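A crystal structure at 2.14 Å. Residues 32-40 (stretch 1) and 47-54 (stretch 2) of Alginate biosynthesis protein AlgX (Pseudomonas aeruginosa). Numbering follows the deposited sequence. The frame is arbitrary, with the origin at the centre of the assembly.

Stretch 1, residues 32-40: LGFFTHLVQ
Stretch 2 47-54: FRTTYDLR

The peptide bond between Thr36 and His37 is cis, and both sides of it are bonded to stretch 2. Thr36 O accepts from Thr50 N (3.1 Å) and Thr50 OG1 (2.7 Å). His37 N donates to Thr49 OG1 (2.9 Å).

Beyond this turn Leu38 and Val39, in strand 38-40, pair antiparallel with Arg48 and Phe47, at the end of a strand that begins earlier in the chain. Leu38 faces Arg48 in a non-hydrogen-bonded pair, CA to CA 4.7 Å. Here each CA gives a CA-H...O contact, Leu38 CA to Phe47 O and Arg48 CA to His37 O, both 3.4 Å. Val39 and Phe47 form the hydrogen-bonded pair, CA to CA 5.3 Å: Val39 N to Phe47 O is 2.9 Å, Phe47 N to Val39 O 3.0 Å. Thr49 N to His37 O (3.0 Å) extends the ladder. After Arg48 the chain takes helical phi/psi through Asp52.

Leu38 (m, t) and Arg48 share one sheet face; Val39 (m) and Phe47 (m) share the other. His37 is p. The Thr49 CG2 methyl makes a CH-pi contact over its ring face, 3.7 Å from the His37 centroid.

Arg48 (m, t, m, chi4 179°) reaches back along stretch 1. Its NH1 donates to Phe34 O (3.1 Å). The positive guanidinium lies over the face of the electron-rich Phe34 ring, Arg48 CZ 4.7 Å from its centroid, a cation-pi contact. A salt bridge, Arg48 NH2 to Asp52 OD1 (2.9 Å), holds the guanidinium. Phe34 is t. Tyr51 (m) points toward stretch 1, and its OH donates to Gly33 O (3.0 Å).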

# COMPACT_ATOMS: atom_id res chain seq x y z
N LEU A 32 10.71 5.97 17.37
CA LEU A 32 9.67 6.22 18.38
C LEU A 32 8.34 6.77 17.86
O LEU A 32 7.30 6.55 18.48
CB LEU A 32 10.21 7.12 19.49
CG LEU A 32 11.12 6.37 20.46
CD1 LEU A 32 11.63 7.29 21.59
CD2 LEU A 32 10.36 5.18 21.01
N GLY A 33 8.37 7.48 16.73
CA GLY A 33 7.20 8.16 16.21
C GLY A 33 6.05 7.24 15.79
O GLY A 33 4.91 7.68 15.66
N PHE A 34 6.37 5.96 15.60
CA PHE A 34 5.37 4.96 15.25
C PHE A 34 4.58 4.46 16.46
O PHE A 34 3.66 3.65 16.31
CB PHE A 34 6.06 3.79 14.54
CG PHE A 34 5.11 2.81 13.91
CD1 PHE A 34 4.34 3.17 12.83
CD2 PHE A 34 5.00 1.51 14.39
CE1 PHE A 34 3.45 2.26 12.24
CE2 PHE A 34 4.13 0.59 13.81
CZ PHE A 34 3.35 0.96 12.74
N PHE A 35 4.91 4.93 17.66
CA PHE A 35 4.29 4.40 18.89
C PHE A 35 3.57 5.45 19.74
O PHE A 35 3.05 5.13 20.81
CB PHE A 35 5.33 3.67 19.73
CG PHE A 35 6.13 2.66 18.96
CD1 PHE A 35 5.60 1.40 18.70
CD2 PHE A 35 7.39 2.97 18.47
CE1 PHE A 35 6.33 0.46 17.97
CE2 PHE A 35 8.12 2.04 17.73
CZ PHE A 35 7.59 0.78 17.48
N THR A 36 3.52 6.68 19.26
CA THR A 36 3.03 7.82 20.03
C THR A 36 1.56 7.77 20.46
O THR A 36 0.69 7.63 19.62
CB THR A 36 3.20 9.10 19.19
OG1 THR A 36 4.48 9.06 18.54
CG2 THR A 36 3.09 10.35 20.05
N HIS A 37 1.28 7.81 21.77
CA HIS A 37 2.21 7.44 22.82
C HIS A 37 1.64 6.15 23.44
O HIS A 37 0.45 5.85 23.28
CB HIS A 37 2.40 8.56 23.86
CG HIS A 37 1.23 8.77 24.78
ND1 HIS A 37 0.37 9.84 24.66
CD2 HIS A 37 0.80 8.06 25.85
CE1 HIS A 37 -0.56 9.77 25.60
NE2 HIS A 37 -0.32 8.70 26.34
N LEU A 38 2.47 5.38 24.14
CA LEU A 38 2.05 4.05 24.61
C LEU A 38 1.33 4.10 25.94
O LEU A 38 1.74 4.82 26.83
CB LEU A 38 3.25 3.11 24.73
CG LEU A 38 3.99 2.80 23.43
CD1 LEU A 38 5.36 2.22 23.76
CD2 LEU A 38 3.18 1.82 22.55
N VAL A 39 0.23 3.36 26.04
CA VAL A 39 -0.49 3.19 27.30
C VAL A 39 -0.64 1.70 27.62
O VAL A 39 -0.79 0.87 26.72
CB VAL A 39 -1.86 3.90 27.33
CG1 VAL A 39 -1.69 5.39 27.19
CG2 VAL A 39 -2.78 3.37 26.25
N GLN A 40 -0.60 1.39 28.91
CA GLN A 40 -0.62 0.02 29.41
C GLN A 40 -2.05 -0.39 29.63
O GLN A 40 -2.75 0.20 30.45
CB GLN A 40 0.12 -0.05 30.76
CG GLN A 40 0.13 -1.42 31.42
CD GLN A 40 1.10 -2.40 30.76
OE1 GLN A 40 2.33 -2.27 30.88
NE2 GLN A 40 0.55 -3.38 30.05
N PHE A 47 -1.44 0.02 23.96
CA PHE A 47 -2.07 0.70 22.84
C PHE A 47 -1.33 2.00 22.56
O PHE A 47 -0.78 2.60 23.47
CB PHE A 47 -3.53 1.02 23.14
CG PHE A 47 -4.43 -0.18 23.15
CD1 PHE A 47 -4.42 -1.06 24.22
CD2 PHE A 47 -5.31 -0.42 22.09
CE1 PHE A 47 -5.28 -2.17 24.24
CE2 PHE A 47 -6.16 -1.52 22.10
CZ PHE A 47 -6.14 -2.40 23.18
N ARG A 48 -1.33 2.42 21.30
CA ARG A 48 -0.83 3.73 20.92
C ARG A 48 -2.01 4.69 20.85
O ARG A 48 -2.99 4.39 20.21
CB ARG A 48 -0.16 3.66 19.56
CG ARG A 48 0.92 2.58 19.47
CD ARG A 48 1.32 2.40 18.03
NE ARG A 48 0.26 1.75 17.26
CZ ARG A 48 0.34 1.48 15.96
NH1 ARG A 48 1.41 1.84 15.27
NH2 ARG A 48 -0.66 0.87 15.34
N THR A 49 -1.91 5.85 21.49
CA THR A 49 -3.03 6.77 21.56
C THR A 49 -3.38 7.35 20.18
O THR A 49 -4.55 7.45 19.82
CB THR A 49 -2.73 7.92 22.53
OG1 THR A 49 -1.47 8.50 22.20
CG2 THR A 49 -2.66 7.41 23.97
N THR A 50 -2.37 7.73 19.41
CA THR A 50 -2.61 8.44 18.15
C THR A 50 -2.91 7.48 17.01
O THR A 50 -3.59 7.83 16.06
CB THR A 50 -1.43 9.36 17.75
OG1 THR A 50 -0.32 8.56 17.33
CG2 THR A 50 -1.01 10.26 18.91
N TYR A 51 -2.40 6.25 17.08
CA TYR A 51 -2.65 5.29 16.02
C TYR A 51 -3.85 4.42 16.33
O TYR A 51 -4.67 4.17 15.46
CB TYR A 51 -1.44 4.39 15.80
CG TYR A 51 -0.25 5.07 15.18
CD1 TYR A 51 0.60 5.87 15.95
CD2 TYR A 51 0.02 4.94 13.83
CE1 TYR A 51 1.70 6.50 15.38
CE2 TYR A 51 1.11 5.56 13.24
CZ TYR A 51 1.95 6.34 14.02
OH TYR A 51 3.03 6.95 13.43
N ASP A 52 -3.94 3.93 17.57
CA ASP A 52 -4.91 2.89 17.91
C ASP A 52 -6.19 3.46 18.46
O ASP A 52 -7.27 2.87 18.29
CB ASP A 52 -4.34 1.91 18.93
CG ASP A 52 -3.09 1.23 18.45
OD1 ASP A 52 -2.86 1.13 17.21
OD2 ASP A 52 -2.34 0.76 19.32
N LEU A 53 -6.08 4.60 19.13
CA LEU A 53 -7.22 5.18 19.83
C LEU A 53 -7.70 6.44 19.14
O LEU A 53 -8.36 7.29 19.75
CB LEU A 53 -6.87 5.48 21.28
CG LEU A 53 -6.45 4.27 22.12
CD1 LEU A 53 -6.13 4.67 23.56
CD2 LEU A 53 -7.54 3.20 22.07
N ARG A 54 -7.37 6.56 17.86
CA ARG A 54 -7.74 7.74 17.11
C ARG A 54 -9.23 7.71 16.81
O ARG A 54 -9.84 6.64 16.80
CB ARG A 54 -6.95 7.83 15.81
CG ARG A 54 -7.34 6.79 14.75
CD ARG A 54 -6.98 7.31 13.38
NE ARG A 54 -5.59 7.08 13.03
CZ ARG A 54 -4.82 7.92 12.33
NH1 ARG A 54 -5.30 9.08 11.89
NH2 ARG A 54 -3.57 7.58 12.08